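Local coordinates for protein putative isomerase YbhH (Escherichia coli, PDB 6OTV) that is of unknown specific function but probably acts as an isomerase of the PrpF family, which belongs to the diaminopimelate epimerase-like clan, at residues 1-6 with 344-349; 15-20 with 48-53; 187-192 with 199-204; 252-257 with 294-299; 127-132 with 163-168. All coordinates share one frame; numbering follows the deposited sequence.

Interaction 1. Residues 1-6 with 344-349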
# COMPACT_ATOMS: atom_id res chain seq x y z
N MET A 1 30.88 -1.64 -20.88
CA MET A 1 29.76 -2.46 -21.32
C MET A 1 29.53 -2.28 -22.82
O MET A 1 29.47 -1.16 -23.32
CB MET A 1 28.49 -2.12 -20.54
CG MET A 1 27.30 -3.03 -20.84
SD MET A 1 25.86 -2.73 -19.79
CE MET A 1 26.51 -3.13 -18.17
N LYS A 2 29.40 -3.40 -23.54
CA LYS A 2 29.21 -3.36 -24.99
C LYS A 2 27.86 -3.89 -25.45
O LYS A 2 27.48 -3.62 -26.60
CB LYS A 2 30.32 -4.15 -25.69
CG LYS A 2 31.63 -3.38 -25.77
CD LYS A 2 31.43 -2.06 -26.49
CE LYS A 2 32.67 -1.17 -26.39
NZ LYS A 2 32.89 -0.68 -25.00
N LYS A 3 27.13 -4.62 -24.61
CA LYS A 3 25.80 -5.10 -24.96
C LYS A 3 25.00 -5.29 -23.68
O LYS A 3 25.55 -5.47 -22.60
CB LYS A 3 25.86 -6.41 -25.75
CG LYS A 3 26.45 -7.57 -24.98
CD LYS A 3 26.37 -8.86 -25.77
CE LYS A 3 26.89 -10.04 -24.97
NZ LYS A 3 26.81 -11.30 -25.75
N ILE A 4 23.68 -5.24 -23.83
CA ILE A 4 22.76 -5.35 -22.69
C ILE A 4 21.42 -5.89 -23.17
O ILE A 4 20.93 -5.48 -24.23
CB ILE A 4 22.61 -3.99 -21.99
CG1 ILE A 4 21.65 -4.10 -20.80
CG2 ILE A 4 22.11 -2.92 -22.97
CD1 ILE A 4 21.53 -2.81 -20.02
N PRO A 5 20.81 -6.83 -22.44
CA PRO A 5 19.44 -7.25 -22.78
C PRO A 5 18.47 -6.08 -22.69
O PRO A 5 18.56 -5.24 -21.80
CB PRO A 5 19.13 -8.32 -21.73
CG PRO A 5 20.46 -8.81 -21.28
CD PRO A 5 21.38 -7.62 -21.34
N CYS A 6 17.53 -6.04 -23.63
CA CYS A 6 16.62 -4.91 -23.72
C CYS A 6 15.31 -5.35 -24.36
O CYS A 6 15.27 -6.27 -25.17
CB CYS A 6 17.26 -3.77 -24.52
SG CYS A 6 16.23 -2.30 -24.70
N SER A 344 12.26 -7.68 -28.49
CA SER A 344 12.91 -8.35 -27.37
C SER A 344 14.22 -8.94 -27.86
O SER A 344 14.24 -9.66 -28.87
CB SER A 344 12.02 -9.44 -26.77
OG SER A 344 12.60 -9.95 -25.58
N GLY A 345 15.31 -8.64 -27.15
CA GLY A 345 16.60 -9.15 -27.56
C GLY A 345 17.78 -8.45 -26.91
O GLY A 345 17.79 -8.20 -25.70
N GLU A 346 18.79 -8.12 -27.72
CA GLU A 346 20.05 -7.57 -27.23
C GLU A 346 20.34 -6.26 -27.95
O GLU A 346 20.24 -6.19 -29.17
CB GLU A 346 21.19 -8.56 -27.44
CG GLU A 346 22.43 -8.29 -26.60
CD GLU A 346 22.30 -8.79 -25.18
OE1 GLU A 346 21.32 -9.50 -24.88
OE2 GLU A 346 23.19 -8.48 -24.35
N VAL A 347 20.71 -5.23 -27.18
CA VAL A 347 21.11 -3.94 -27.74
C VAL A 347 22.61 -3.79 -27.55
O VAL A 347 23.15 -4.11 -26.48
CB VAL A 347 20.35 -2.77 -27.08
CG1 VAL A 347 20.99 -1.43 -27.45
CG2 VAL A 347 18.89 -2.79 -27.51
N TYR A 348 23.29 -3.32 -28.59
CA TYR A 348 24.74 -3.19 -28.61
C TYR A 348 25.13 -1.73 -28.50
O TYR A 348 24.52 -0.86 -29.14
CB TYR A 348 25.33 -3.82 -29.87
CG TYR A 348 24.99 -5.29 -30.00
CD1 TYR A 348 25.86 -6.26 -29.53
CD2 TYR A 348 23.79 -5.70 -30.58
CE1 TYR A 348 25.55 -7.61 -29.63
CE2 TYR A 348 23.48 -7.04 -30.68
CZ TYR A 348 24.36 -7.99 -30.20
OH TYR A 348 24.05 -9.33 -30.30
N LEU A 349 26.15 -1.45 -27.69
CA LEU A 349 26.60 -0.10 -27.39
C LEU A 349 27.87 0.23 -28.16
O LEU A 349 28.79 -0.59 -28.23
CB LEU A 349 26.87 0.04 -25.89
CG LEU A 349 25.77 -0.54 -25.00
CD1 LEU A 349 26.18 -0.53 -23.53
CD2 LEU A 349 24.45 0.21 -25.20
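Leu349, Cys6 and Glu346 carry much of this antiparallel pairing between the two chain termini. At Leu349 the backbone N-H donates to Lys2 O at 2.8 Å, almost straight (177°) but from well above the carbonyl plane. The leucine side chain then reaches back over the start of the chain, its CD1 lying 3.4 Å from Met1 O and 3.8 Å from Met1 CG. At the other end Cys6 and Gly345 form a hydrogen-bonded pair, with Cys6 N 3.0 Å from Gly345 O and Gly345 N bonded in return to Cys6 O. On that face Cys6 CB meets Val347 CG2 at 3.5 Å, and SG follows the same methyl. Glu346 projects from the opposite face, beside Lys3 and Pro5. Its chi2 of 80° folds CD back over the Ile4-Pro5 peptide, 3.6 Å from Ile4 C. OE2 of Glu346 lies 3.4 Å from Lys3 CG. Lys3 NZ stays 4.8 Å from OE2, too far for a salt bridge, so any attraction is probably long-range. Strand 3-11 thus holds the short strand 346-348. On the Ile4 and Cys6 face, Ile4 rests on Ile38 of helix 28-39, as does Leu349, while Cys6 packs against Ala17 and Leu19 of strand 14-20.

Interaction 2. Residues 15-20 with 48-53; sequences RGAFLL and DGIGGG
Arg15 and Ala17 of an extended strand face Ile50 and Gly52 of an irregular loop, and the two backbones stay well apart. Ala17 CA is 8.2 Å from Ile50 CA, and Arg15 CA is 8.4 Å from Gly52 CA, so side chains and a water have to span the gap. No backbone hydrogen bond joins the segments. Strand 14-20 forms an antiparallel pair with strand 3-11 and a parallel one with strand 59-65, whereas residues 48-53 belong to the connection from helix 28-39 to strand 59-65. The contact therefore sets that connection against the strand. The Arg15 chain bends at chi3 (75°), which places NE where it donates to a water at 2.9 Å; the water lies at the guanidinium edge, in its plane. The same water donates to Ile50 O at 3.1 Å, completing a bridge from side chain to loop carbonyl. Farther out, NH2 comes within 3.5 Å of Gly52 CA, an approach made at a residue that has no side chain. The apolar part rests on one pair: Ile50 CD1 and Ala17 CB, 4.1 Å apart. Ile50 also packs on Ile38 of helix 28-39 and on Met8 of strand 3-11, and Ala17 on Met39.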
# COMPACT_ATOMS: atom_id res chain seq x y z
N ARG A 15 7.12 5.30 -26.20
CA ARG A 15 7.88 4.11 -26.57
C ARG A 15 9.30 4.25 -26.05
O ARG A 15 9.85 5.35 -26.00
CB ARG A 15 7.88 3.91 -28.09
CG ARG A 15 8.40 2.57 -28.56
CD ARG A 15 8.53 2.58 -30.07
NE ARG A 15 9.69 3.35 -30.49
CZ ARG A 15 9.80 3.96 -31.66
NH1 ARG A 15 8.81 3.91 -32.54
NH2 ARG A 15 10.91 4.63 -31.95
N GLY A 16 9.89 3.13 -25.65
CA GLY A 16 11.27 3.16 -25.19
C GLY A 16 11.73 1.81 -24.70
O GLY A 16 11.06 0.79 -24.88
N ALA A 17 12.90 1.82 -24.07
CA ALA A 17 13.52 0.60 -23.57
C ALA A 17 13.00 0.26 -22.19
O ALA A 17 12.86 1.13 -21.33
CB ALA A 17 15.04 0.73 -23.52
N PHE A 18 12.74 -1.03 -21.98
CA PHE A 18 12.42 -1.58 -20.68
C PHE A 18 13.57 -2.49 -20.27
O PHE A 18 13.90 -3.45 -20.98
CB PHE A 18 11.08 -2.33 -20.71
CG PHE A 18 9.88 -1.41 -20.72
CD1 PHE A 18 9.57 -0.65 -21.83
CD2 PHE A 18 9.07 -1.31 -19.60
CE1 PHE A 18 8.47 0.19 -21.84
CE2 PHE A 18 7.97 -0.47 -19.59
CZ PHE A 18 7.67 0.28 -20.71
N LEU A 19 14.19 -2.18 -19.13
CA LEU A 19 15.42 -2.82 -18.69
C LEU A 19 15.25 -3.33 -17.27
O LEU A 19 14.51 -2.75 -16.47
CB LEU A 19 16.60 -1.84 -18.75
CG LEU A 19 16.86 -1.15 -20.09
CD1 LEU A 19 17.86 -0.02 -19.93
CD2 LEU A 19 17.35 -2.16 -21.12
N LEU A 20 15.95 -4.42 -16.97
CA LEU A 20 16.06 -4.91 -15.60
C LEU A 20 17.23 -4.21 -14.92
O LEU A 20 18.31 -4.08 -15.50
CB LEU A 20 16.27 -6.42 -15.58
CG LEU A 20 15.11 -7.29 -16.05
CD1 LEU A 20 15.57 -8.74 -16.19
CD2 LEU A 20 13.95 -7.20 -15.07
N ASP A 48 21.96 6.51 -34.21
CA ASP A 48 22.86 5.46 -33.76
C ASP A 48 22.33 4.73 -32.53
O ASP A 48 23.11 4.11 -31.79
CB ASP A 48 24.25 6.03 -33.47
CG ASP A 48 25.36 5.04 -33.75
OD1 ASP A 48 25.11 4.03 -34.45
OD2 ASP A 48 26.50 5.25 -33.27
N GLY A 49 21.02 4.79 -32.28
CA GLY A 49 20.42 4.06 -31.18
C GLY A 49 19.04 3.55 -31.54
O GLY A 49 18.66 3.55 -32.71
N ILE A 50 18.27 3.09 -30.54
CA ILE A 50 16.93 2.59 -30.81
C ILE A 50 15.85 3.65 -30.63
O ILE A 50 14.68 3.38 -30.93
CB ILE A 50 16.57 1.38 -29.92
CG1 ILE A 50 16.40 1.82 -28.46
CG2 ILE A 50 17.62 0.30 -30.03
CD1 ILE A 50 15.89 0.73 -27.56
N GLY A 51 16.21 4.83 -30.15
CA GLY A 51 15.22 5.87 -29.97
C GLY A 51 14.69 6.38 -31.29
O GLY A 51 15.30 6.22 -32.35
N GLY A 52 13.52 7.01 -31.23
CA GLY A 52 12.88 7.54 -32.42
C GLY A 52 13.16 9.00 -32.72
O GLY A 52 12.53 9.56 -33.62
N GLY A 53 14.09 9.63 -32.00
CA GLY A 53 14.40 11.03 -32.24
C GLY A 53 13.38 12.01 -31.71
O GLY A 53 13.45 13.20 -32.05
O HOH W 1 12.17 3.94 -29.12

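Interaction 3. Residues 187-192 with 199-204; sequences VPVTCI and VIIPAE
Thr190 and Ile200 form the hydrogen-bonded pair at the tight centre of this contact. Ile200 N donates to Thr190 O at 2.8 Å with an angle of 174°, and Thr190 N returns a bond of 3.1 Å to Ile200 O, arriving in the carbonyl plane on a lone pair. Close by, Val189 CB lies only 3.2 Å from Ile200 O. Val189 CG1, anti to the carbonyl carbon (chi1 -55°), meets Ile201 CG1 at 3.7 Å. Strands 187-193 and 197-202 make a beta hairpin, their segment axes 4.6 Å apart at the closest. Toward the start of the first strand the packing stays close but lacks a hydrogen bond: Pro202 has no N-H to offer, and its CD rests 3.2 Å from Pro188 O. There the Val187 and Ile201 side chains cross at about a right angle, CG1 of the first 3.8 Å from CG2 of the second. At the opposite end Ile192 meets Ile200 through a single pair, CG2 to CD1, 4.0 Å apart. Every touching residue is buried; within the two segments the exposed residue is Glu204, which takes no part. Val189 and Ile201 lie on Ile230 of helix 221-237, whereas Thr190 OG1 is hydrogen-bonded to Val295 N and Gln180 O.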
# COMPACT_ATOMS: atom_id res chain seq x y z
N VAL A 187 -6.85 37.02 -9.98
CA VAL A 187 -7.28 35.88 -10.78
C VAL A 187 -7.64 34.74 -9.83
O VAL A 187 -6.79 34.28 -9.07
CB VAL A 187 -6.19 35.42 -11.77
CG1 VAL A 187 -6.67 34.21 -12.56
CG2 VAL A 187 -5.80 36.56 -12.69
N PRO A 188 -8.89 34.27 -9.83
CA PRO A 188 -9.25 33.13 -8.96
C PRO A 188 -8.64 31.84 -9.49
O PRO A 188 -8.89 31.44 -10.62
CB PRO A 188 -10.78 33.10 -9.04
CG PRO A 188 -11.10 33.71 -10.37
CD PRO A 188 -10.04 34.75 -10.61
N VAL A 189 -7.82 31.20 -8.66
CA VAL A 189 -7.15 29.95 -9.02
C VAL A 189 -7.40 28.92 -7.93
O VAL A 189 -7.96 29.21 -6.88
CB VAL A 189 -5.63 30.14 -9.25
CG1 VAL A 189 -5.37 31.23 -10.27
CG2 VAL A 189 -4.93 30.44 -7.93
N THR A 190 -6.98 27.69 -8.21
CA THR A 190 -7.06 26.59 -7.25
C THR A 190 -5.71 25.90 -7.16
O THR A 190 -5.15 25.48 -8.19
CB THR A 190 -8.15 25.58 -7.63
OG1 THR A 190 -9.43 26.13 -7.31
CG2 THR A 190 -7.95 24.28 -6.87
N CYS A 191 -5.18 25.79 -5.95
CA CYS A 191 -3.93 25.09 -5.69
C CYS A 191 -4.26 23.71 -5.12
O CYS A 191 -4.84 23.61 -4.04
CB CYS A 191 -3.05 25.88 -4.73
SG CYS A 191 -2.59 27.51 -5.36
N ILE A 192 -3.89 22.66 -5.85
CA ILE A 192 -4.20 21.30 -5.46
C ILE A 192 -2.99 20.42 -5.72
O ILE A 192 -2.24 20.63 -6.68
CB ILE A 192 -5.46 20.77 -6.18
CG1 ILE A 192 -5.90 19.42 -5.62
CG2 ILE A 192 -5.22 20.69 -7.68
CD1 ILE A 192 -7.21 18.92 -6.20
N VAL A 199 -1.45 24.47 -10.26
CA VAL A 199 -2.26 25.66 -10.00
C VAL A 199 -3.21 25.81 -11.18
O VAL A 199 -2.78 25.97 -12.33
CB VAL A 199 -1.40 26.92 -9.79
CG1 VAL A 199 -0.26 26.98 -10.80
CG2 VAL A 199 -2.26 28.17 -9.86
N ILE A 200 -4.51 25.72 -10.90
CA ILE A 200 -5.53 25.69 -11.94
C ILE A 200 -6.02 27.11 -12.18
O ILE A 200 -6.54 27.76 -11.26
CB ILE A 200 -6.68 24.76 -11.54
CG1 ILE A 200 -6.16 23.33 -11.41
CG2 ILE A 200 -7.82 24.85 -12.54
CD1 ILE A 200 -7.12 22.38 -10.77
N ILE A 201 -5.84 27.60 -13.40
CA ILE A 201 -6.12 28.99 -13.76
C ILE A 201 -7.13 28.99 -14.90
O ILE A 201 -6.89 28.34 -15.92
CB ILE A 201 -4.85 29.75 -14.18
CG1 ILE A 201 -3.74 29.55 -13.15
CG2 ILE A 201 -5.16 31.23 -14.39
CD1 ILE A 201 -2.38 29.99 -13.62
N PRO A 202 -8.25 29.69 -14.78
CA PRO A 202 -9.16 29.84 -15.92
C PRO A 202 -8.50 30.62 -17.05
O PRO A 202 -7.97 31.71 -16.84
CB PRO A 202 -10.36 30.59 -15.34
CG PRO A 202 -10.28 30.37 -13.86
CD PRO A 202 -8.81 30.28 -13.55
N ALA A 203 -8.55 30.06 -18.26
CA ALA A 203 -7.90 30.68 -19.40
C ALA A 203 -8.47 32.06 -19.69
O ALA A 203 -7.73 32.99 -20.06
CB ALA A 203 -8.01 29.78 -20.63
N GLU A 204 -9.79 32.23 -19.53
CA GLU A 204 -10.42 33.49 -19.87
C GLU A 204 -9.95 34.64 -18.98
O GLU A 204 -9.94 35.79 -19.42
CB GLU A 204 -11.94 33.35 -19.81
CG GLU A 204 -12.53 32.47 -20.90
CD GLU A 204 -14.04 32.36 -20.82
OE1 GLU A 204 -14.66 33.15 -20.07
OE2 GLU A 204 -14.61 31.48 -21.50

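Interaction 4. Residues 252-257 with 294-299; sequences VLISPA and TVTRQI
Ile299 wedges its side chain between Ile254 and Pro256, and almost every atom of it finds a neighbour. CB sits 4.0 Å from Ile254 CD1. At the first branch CG1, anti to the carbonyl carbon (chi1 -52°), comes to 3.8 Å from the same Ile254 methyl, the closest apolar approach across the two segments. The other branch, CG2, turns toward the backbone of the strand, where it lies 4.0 Å from Pro256 CD and 4.1 Å from Ser255 CA. At the tip chi2 of -55° bends CD1 away from an extended course, and the methyl ends near the ring of Pro202 on strand 197-202. The ring of Pro256 touches Ile299 a second time, since Pro256 CG lies 3.7 Å from Ile299 O, and the Pro256 and Ile299 side chains cross at about a right angle.

Ile254 supplies the opposing surface mainly through CD1, which extends toward Ile299 and to 4.1 Å from Thr296 OG1. That oxygen has its polar partner elsewhere, in Ser288 OG. Residues 295-298 form a short 3-10 segment, after which Ile299 N is bonded to Thr296 O at 3.1 Å, and this delivers Ile299 to the strand. The contact thus joins the 3-10 segment to strand 250-255 and the residues that follow it. Ile254 also packs on Ile200 of strand 197-202 and Ile263 of strand 263-267, the two strands flanking 250-255, while Thr296 leans on Cys289 of helix 279-290.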
# COMPACT_ATOMS: atom_id res chain seq x y z
N VAL A 252 -1.94 25.14 -15.08
CA VAL A 252 -2.89 24.55 -16.02
C VAL A 252 -3.95 25.59 -16.35
O VAL A 252 -4.68 26.04 -15.46
CB VAL A 252 -3.55 23.28 -15.46
CG1 VAL A 252 -4.55 22.75 -16.48
CG2 VAL A 252 -2.51 22.23 -15.12
N LEU A 253 -4.04 25.97 -17.62
CA LEU A 253 -5.14 26.80 -18.09
C LEU A 253 -6.34 25.91 -18.41
O LEU A 253 -6.21 24.92 -19.12
CB LEU A 253 -4.72 27.60 -19.33
CG LEU A 253 -3.56 28.58 -19.16
CD1 LEU A 253 -3.38 29.39 -20.43
CD2 LEU A 253 -3.81 29.48 -17.97
N ILE A 254 -7.50 26.27 -17.87
CA ILE A 254 -8.70 25.46 -18.06
C ILE A 254 -9.77 26.29 -18.75
O ILE A 254 -9.83 27.52 -18.64
CB ILE A 254 -9.24 24.87 -16.74
CG1 ILE A 254 -9.72 25.98 -15.80
CG2 ILE A 254 -8.18 24.01 -16.07
CD1 ILE A 254 -10.62 25.48 -14.69
N SER A 255 -10.63 25.59 -19.48
CA SER A 255 -11.77 26.16 -20.18
C SER A 255 -12.77 25.04 -20.42
O SER A 255 -12.41 23.86 -20.32
CB SER A 255 -11.34 26.81 -21.51
OG SER A 255 -10.82 25.85 -22.41
N PRO A 256 -14.03 25.36 -20.72
CA PRO A 256 -15.02 24.30 -20.95
C PRO A 256 -14.61 23.40 -22.11
O PRO A 256 -13.89 23.81 -23.03
CB PRO A 256 -16.30 25.07 -21.27
CG PRO A 256 -16.11 26.41 -20.64
CD PRO A 256 -14.65 26.70 -20.76
N ALA A 257 -15.08 22.16 -22.05
CA ALA A 257 -14.82 21.20 -23.12
C ALA A 257 -15.52 21.62 -24.40
O ALA A 257 -16.55 22.31 -24.38
CB ALA A 257 -15.28 19.80 -22.71
N THR A 294 -13.66 24.18 -5.60
CA THR A 294 -12.54 24.58 -6.44
C THR A 294 -13.01 25.56 -7.51
O THR A 294 -14.20 25.69 -7.80
CB THR A 294 -11.89 23.36 -7.10
OG1 THR A 294 -12.86 22.67 -7.89
CG2 THR A 294 -11.32 22.42 -6.04
N VAL A 295 -12.03 26.25 -8.11
CA VAL A 295 -12.34 27.20 -9.17
C VAL A 295 -12.91 26.49 -10.40
O VAL A 295 -13.54 27.13 -11.24
CB VAL A 295 -11.09 28.02 -9.54
CG1 VAL A 295 -10.11 27.18 -10.35
CG2 VAL A 295 -11.48 29.29 -10.28
N THR A 296 -12.69 25.17 -10.51
CA THR A 296 -13.23 24.42 -11.63
C THR A 296 -14.76 24.44 -11.64
O THR A 296 -15.38 24.40 -12.70
CB THR A 296 -12.70 22.98 -11.60
OG1 THR A 296 -11.27 23.01 -11.53
CG2 THR A 296 -13.11 22.22 -12.84
N ARG A 297 -15.37 24.51 -10.46
CA ARG A 297 -16.83 24.55 -10.37
C ARG A 297 -17.42 25.83 -10.96
O ARG A 297 -18.61 25.86 -11.27
CB ARG A 297 -17.27 24.40 -8.92
CG ARG A 297 -16.79 23.13 -8.24
CD ARG A 297 -17.55 21.91 -8.73
NE ARG A 297 -17.46 20.80 -7.79
CZ ARG A 297 -18.20 19.70 -7.86
NH1 ARG A 297 -19.09 19.56 -8.83
NH2 ARG A 297 -18.05 18.74 -6.96
N GLN A 298 -16.61 26.88 -11.11
CA GLN A 298 -17.06 28.13 -11.72
C GLN A 298 -16.82 28.16 -13.23
O GLN A 298 -17.17 29.16 -13.87
CB GLN A 298 -16.35 29.32 -11.09
CG GLN A 298 -16.35 29.34 -9.57
CD GLN A 298 -15.56 30.51 -9.01
OE1 GLN A 298 -15.03 31.33 -9.76
NE2 GLN A 298 -15.50 30.60 -7.69
N ILE A 299 -16.22 27.12 -13.80
CA ILE A 299 -15.82 27.11 -15.20
C ILE A 299 -16.60 26.07 -16.00
O ILE A 299 -17.12 26.36 -17.08
CB ILE A 299 -14.30 26.87 -15.35
CG1 ILE A 299 -13.52 27.87 -14.48
CG2 ILE A 299 -13.87 26.97 -16.81
CD1 ILE A 299 -13.86 29.32 -14.75

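Interaction 5. Residues 127-132 with 163-168; sequences GTFIEA and FLNAAG. With EDO (1,2-ethanediol), chain D.
Asn165 and Phe129 open the hydrogen bonding of this contact. Phe129 N donates to Asn165 OD1 at 2.8 Å and 177°, nearly straight, so the amide oxygen does the work of a strand carbonyl. Asn165 ND2 reaches the other way to Gly127 O in a weak bond of 3.4 Å, and the amide is thereby held at both atoms. A further backbone bond, Leu164 N to Phe129 O at 2.9 Å, stands next to the single bridge of the contact, the non-hydrogen-bonded pair Ile130 and Phe163.

Aromatic contacts come next. Ile130 CG1 lies over one face of the Phe163 ring, 4.0 Å from its centroid and 18° from the normal, a CH-pi contact offset toward the rim. At the edge of the Phe129 ring, in its plane, sits Asn165 ND2, with ring and amide planes 66° apart.

Among the apolar contacts, Leu164 CD1 meets Phe129 CB at 3.9 Å. Leu164 also packs on Pro69 of the second subunit, which places this corner at the dimer contact.

A 1,2-ethanediol molecule, probably from the crystallisation liquor, donates through O2 to Phe163 O at 2.8 Å and accepts from Ala166 N at 3.2 Å.

This is the end of an antiparallel strand pair: where strand 158-163 leaves strand 129-135, the asparagine side chain prolongs the backbone pairing by one strong and one weak bond.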
# COMPACT_ATOMS: atom_id res chain seq x y z
N GLY A 127 7.98 8.23 -5.50
CA GLY A 127 7.41 7.53 -4.36
C GLY A 127 5.94 7.21 -4.49
O GLY A 127 5.33 6.76 -3.51
N THR A 128 5.35 7.42 -5.66
CA THR A 128 3.94 7.13 -5.88
C THR A 128 3.73 5.64 -6.13
O THR A 128 4.52 5.00 -6.83
CB THR A 128 3.41 7.94 -7.06
OG1 THR A 128 3.63 9.34 -6.82
CG2 THR A 128 1.91 7.71 -7.26
N PHE A 129 2.67 5.09 -5.53
CA PHE A 129 2.31 3.69 -5.71
C PHE A 129 1.14 3.58 -6.67
O PHE A 129 0.13 4.27 -6.52
CB PHE A 129 1.96 3.05 -4.36
CG PHE A 129 3.14 2.85 -3.46
CD1 PHE A 129 3.67 3.91 -2.74
CD2 PHE A 129 3.72 1.59 -3.32
CE1 PHE A 129 4.76 3.72 -1.91
CE2 PHE A 129 4.80 1.40 -2.48
CZ PHE A 129 5.33 2.47 -1.77
N ILE A 130 1.28 2.71 -7.67
CA ILE A 130 0.26 2.52 -8.70
C ILE A 130 0.00 1.03 -8.84
O ILE A 130 0.94 0.22 -8.84
CB ILE A 130 0.69 3.11 -10.06
CG1 ILE A 130 1.10 4.58 -9.92
CG2 ILE A 130 -0.44 2.99 -11.07
CD1 ILE A 130 2.60 4.78 -9.81
N GLU A 131 -1.27 0.66 -8.95
CA GLU A 131 -1.64 -0.71 -9.27
C GLU A 131 -1.95 -0.82 -10.76
O GLU A 131 -2.70 -0.00 -11.30
CB GLU A 131 -2.85 -1.18 -8.46
CG GLU A 131 -3.36 -2.55 -8.91
CD GLU A 131 -4.39 -3.16 -7.97
OE1 GLU A 131 -4.42 -2.79 -6.78
OE2 GLU A 131 -5.16 -4.03 -8.43
N ALA A 132 -1.35 -1.81 -11.41
CA ALA A 132 -1.63 -2.13 -12.80
C ALA A 132 -2.36 -3.46 -12.87
O ALA A 132 -1.94 -4.44 -12.26
CB ALA A 132 -0.34 -2.18 -13.63
N PHE A 163 -3.97 4.92 -9.24
CA PHE A 163 -3.04 5.64 -8.39
C PHE A 163 -3.50 5.56 -6.93
O PHE A 163 -4.66 5.84 -6.62
CB PHE A 163 -2.92 7.10 -8.85
CG PHE A 163 -2.16 7.25 -10.14
CD1 PHE A 163 -2.68 6.76 -11.33
CD2 PHE A 163 -0.92 7.88 -10.16
CE1 PHE A 163 -1.97 6.88 -12.52
CE2 PHE A 163 -0.22 8.02 -11.35
CZ PHE A 163 -0.74 7.51 -12.53
N LEU A 164 -2.58 5.16 -6.05
CA LEU A 164 -2.92 4.75 -4.70
C LEU A 164 -2.65 5.80 -3.63
O LEU A 164 -3.34 5.81 -2.60
CB LEU A 164 -2.16 3.47 -4.34
CG LEU A 164 -2.33 2.32 -5.34
CD1 LEU A 164 -1.44 1.14 -4.98
CD2 LEU A 164 -3.79 1.90 -5.43
N ASN A 165 -1.69 6.69 -3.84
CA ASN A 165 -1.36 7.72 -2.86
C ASN A 165 -1.08 9.05 -3.56
O ASN A 165 -0.05 9.69 -3.36
CB ASN A 165 -0.17 7.29 -1.99
CG ASN A 165 1.08 7.03 -2.80
OD1 ASN A 165 1.02 6.71 -3.99
ND2 ASN A 165 2.24 7.19 -2.17
N ALA A 166 -2.03 9.48 -4.40
CA ALA A 166 -1.86 10.72 -5.16
C ALA A 166 -2.02 11.96 -4.29
O ALA A 166 -1.44 13.00 -4.60
CB ALA A 166 -2.87 10.76 -6.32
N ALA A 167 -2.79 11.86 -3.20
CA ALA A 167 -3.04 13.02 -2.34
C ALA A 167 -1.75 13.50 -1.69
O ALA A 167 -1.09 12.75 -0.95
CB ALA A 167 -4.07 12.66 -1.28
N GLY A 168 -1.38 14.75 -1.95
CA GLY A 168 -0.23 15.38 -1.33
C GLY A 168 1.10 14.75 -1.68
O GLY A 168 1.92 14.49 -0.79
C1 EDO D . -4.97 9.35 -3.07
O1 EDO D . -4.83 9.06 -1.67
C2 EDO D . -5.16 8.04 -3.83
O2 EDO D . -4.82 8.22 -5.21

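Interaction 1 brings the two ends of the chain together, and the other four are nested within it, in the order 2, 5, 3, 4. Interactions 1 and 2 lie on one side of the chain's centre, 3 and 4 on the other. Interactions 1 and 2 have centres about 11 Å apart and lie on the neighbouring strands 3-11 and 14-20, with Cys6 and Ala17 in touch. Interactions 3 and 4, with centres about 7 Å apart, lie on the neighbouring strands 197-202 and 250-255. Centre to centre the two pairs are about 37 to 47 Å from each other, consistent with the two-lobed diaminopimelate epimerase-like fold. The centre of interaction 5 is about 26 Å from that of interaction 2 and about 24 Å from those of 3 and 4.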